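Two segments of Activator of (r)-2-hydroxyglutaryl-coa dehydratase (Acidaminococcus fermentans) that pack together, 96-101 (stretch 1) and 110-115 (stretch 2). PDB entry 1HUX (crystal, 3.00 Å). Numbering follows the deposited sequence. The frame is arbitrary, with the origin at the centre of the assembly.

Stretch 1, residues 96-101: NVHTVI
Stretch 2 110-115: VIHVEN

The two segments contain neighbouring antiparallel strands of one sheet. Residues 99-101 form a strand that continues later in the chain, and the strand that includes Val 110 to Val 113 begins earlier; their N-to-C directions differ by 154°, and their axes approach to 4.4 Å. The register pairs Thr 99 with His 112 (CA to CA 4.4 Å), Val 100 with Ile 111 (CA to CA 4.8 Å) and Ile 101 with Val 110 (CA to CA 4.5 Å). Just before the first strand, His 98 lies opposite Val 113, with their CA atoms 4.2 Å apart.

Backbone torsions are extended along both strands, with phi/psi of -138/126 at Thr 99, -121/119 at Val 100, -100/113 at Ile 101, -111/128 at Val 110, -119/133 at Ile 111, -93/128 at His 112 and -117/136 at Val 113. Glu 114 (-141/119) and Val 97 (-62/152) are also extended, but His 98 departs to -149/-20, and Asn 96 (-93/17) and Asn 115 (52/64) lie in loop or turn and make no contact.

Val 100 and Ile 111 are the hydrogen-bonded pair: Val 100 N donates to Ile 111 O at 2.6 Å, and Ile 111 N to Val 100 O at 2.7 Å. The flanking pairs are non-hydrogen-bonded; Thr 99 CA and Val 110 CA instead bring CA-H groups to carbonyls already engaged, Thr 99 CA 3.1 Å from Ile 111 O and Val 110 CA 3.2 Å from Val 100 O. Beyond the strand pairs, Val 113 N donates to His 98 O across a very short 2.5 Å, and the same His 98 O lies 2.9 Å from His 112 CA.

The side chain of His 98 makes a second hydrogen bond to Val 113. With chi1 -79° (m) and chi2 -66°, its ND1 donates to Val 113 O at 3.0 Å, whereas His 98 N is 4.2 Å from Val 113 O; His 98 CA adds a CA-H contact to Val 113 O at 3.2 Å. Glu 114 (chi1 m, chi2 m, chi3 29°) starts sideways, but its long flexible chain brings OE1 3.0 Å from His 98 CE1 at the ring edge.

Beta-branched residues suit extended backbone, and their side chains alternate between the faces. Val 100 (t) and Ile 111 (m, t) share one face, Val 100 CB 4.2 Å from Ile 111 CB; Val 100 CG2 also meets Val 113 CG2 at 3.8 Å. Val 113 (t) in turn places CG1 4.1 Å from CG2 of Val 97 (m), linking loop and strand through buried apolar contacts.

On the opposite face stand Thr 99, Ile 101, Val 110 and His 112. Val 110 (t) uses CG1 for both neighbours, 3.8 Å from Thr 99 CG2 and 4.0 Å from Ile 101 CG1; Ile 101 is m, t. Thr 99 (m) thus offers a methyl to this apolar cluster, while its OG1, hydrogen-bonded elsewhere in the structure, lies 4.1 Å from CD2 at the ring edge of His 112 (chi1 t, chi2 -109°). The polar ring suits this partly exposed site; its end comes nearer the other stretch, with His 112 CD2 3.0 Å from His 98 O. Together the segments bury 456 Å².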

# COMPACT_ATOMS: atom_id res chain seq x y z
N ASN A 96 24.36 -20.05 -15.90
CA ASN A 96 24.21 -18.88 -16.76
C ASN A 96 23.29 -17.77 -16.26
O ASN A 96 22.88 -16.91 -17.04
CB ASN A 96 23.75 -19.33 -18.14
CG ASN A 96 24.68 -20.36 -18.74
OD1 ASN A 96 25.90 -20.19 -18.69
ND2 ASN A 96 24.12 -21.43 -19.30
N VAL A 97 22.98 -17.79 -14.97
CA VAL A 97 22.12 -16.74 -14.44
C VAL A 97 22.83 -15.42 -14.62
O VAL A 97 24.05 -15.36 -14.66
CB VAL A 97 21.86 -16.91 -12.92
CG1 VAL A 97 21.02 -18.12 -12.68
CG2 VAL A 97 23.18 -17.01 -12.15
N HIS A 98 22.04 -14.36 -14.74
CA HIS A 98 22.57 -13.01 -14.88
C HIS A 98 21.57 -12.09 -14.24
O HIS A 98 21.88 -10.97 -13.84
CB HIS A 98 22.77 -12.67 -16.35
CG HIS A 98 24.01 -13.28 -16.95
ND1 HIS A 98 25.28 -12.91 -16.55
CD2 HIS A 98 24.17 -14.21 -17.91
CE1 HIS A 98 26.17 -13.60 -17.24
NE2 HIS A 98 25.52 -14.39 -18.08
N THR A 99 20.35 -12.61 -14.11
CA THR A 99 19.26 -11.87 -13.50
C THR A 99 18.46 -12.79 -12.59
O THR A 99 17.99 -13.87 -13.00
CB THR A 99 18.31 -11.25 -14.59
OG1 THR A 99 19.01 -10.26 -15.35
CG2 THR A 99 17.10 -10.60 -13.93
N VAL A 100 18.32 -12.36 -11.34
CA VAL A 100 17.60 -13.13 -10.33
C VAL A 100 16.43 -12.35 -9.75
O VAL A 100 16.61 -11.28 -9.16
CB VAL A 100 18.54 -13.54 -9.14
CG1 VAL A 100 17.73 -14.26 -8.08
CG2 VAL A 100 19.67 -14.47 -9.61
N ILE A 101 15.24 -12.89 -9.92
CA ILE A 101 14.05 -12.25 -9.37
C ILE A 101 13.69 -12.99 -8.08
O ILE A 101 13.30 -14.16 -8.14
CB ILE A 101 12.87 -12.35 -10.34
CG1 ILE A 101 13.24 -11.65 -11.64
CG2 ILE A 101 11.65 -11.70 -9.72
CD1 ILE A 101 12.16 -11.74 -12.69
N VAL A 110 15.31 -7.57 -7.56
CA VAL A 110 15.82 -8.16 -8.79
C VAL A 110 17.31 -7.94 -8.79
O VAL A 110 17.79 -6.82 -8.60
CB VAL A 110 15.22 -7.49 -10.03
CG1 VAL A 110 15.52 -8.35 -11.25
CG2 VAL A 110 13.73 -7.30 -9.86
N ILE A 111 18.05 -9.02 -9.01
CA ILE A 111 19.50 -8.95 -8.97
C ILE A 111 20.22 -9.33 -10.27
O ILE A 111 19.90 -10.35 -10.91
CB ILE A 111 20.04 -9.87 -7.82
CG1 ILE A 111 19.37 -9.48 -6.50
CG2 ILE A 111 21.56 -9.76 -7.70
CD1 ILE A 111 19.65 -10.45 -5.38
N HIS A 112 21.17 -8.49 -10.67
CA HIS A 112 21.95 -8.80 -11.86
C HIS A 112 23.17 -9.55 -11.35
O HIS A 112 23.86 -9.08 -10.44
CB HIS A 112 22.37 -7.52 -12.59
CG HIS A 112 23.08 -7.80 -13.89
ND1 HIS A 112 24.43 -7.58 -14.06
CD2 HIS A 112 22.64 -8.36 -15.04
CE1 HIS A 112 24.80 -8.02 -15.26
NE2 HIS A 112 23.73 -8.50 -15.87
N VAL A 113 23.43 -10.72 -11.93
CA VAL A 113 24.54 -11.56 -11.49
C VAL A 113 25.63 -11.80 -12.53
O VAL A 113 25.35 -12.07 -13.70
CB VAL A 113 24.03 -12.97 -11.04
CG1 VAL A 113 25.21 -13.84 -10.65
CG2 VAL A 113 23.05 -12.83 -9.88
N GLU A 114 26.88 -11.71 -12.07
CA GLU A 114 28.05 -11.93 -12.90
C GLU A 114 29.07 -12.68 -12.04
O GLU A 114 29.50 -12.18 -10.99
CB GLU A 114 28.65 -10.59 -13.36
CG GLU A 114 27.78 -9.82 -14.35
CD GLU A 114 27.81 -10.39 -15.77
OE1 GLU A 114 28.01 -11.61 -15.94
OE2 GLU A 114 27.61 -9.60 -16.72
N ASN A 115 29.44 -13.89 -12.49
CA ASN A 115 30.40 -14.73 -11.76
C ASN A 115 29.92 -14.85 -10.33
O ASN A 115 30.59 -14.36 -9.41
CB ASN A 115 31.81 -14.11 -11.75
CG ASN A 115 32.46 -14.09 -13.13
OD1 ASN A 115 32.63 -15.14 -13.76
ND2 ASN A 115 32.85 -12.91 -13.59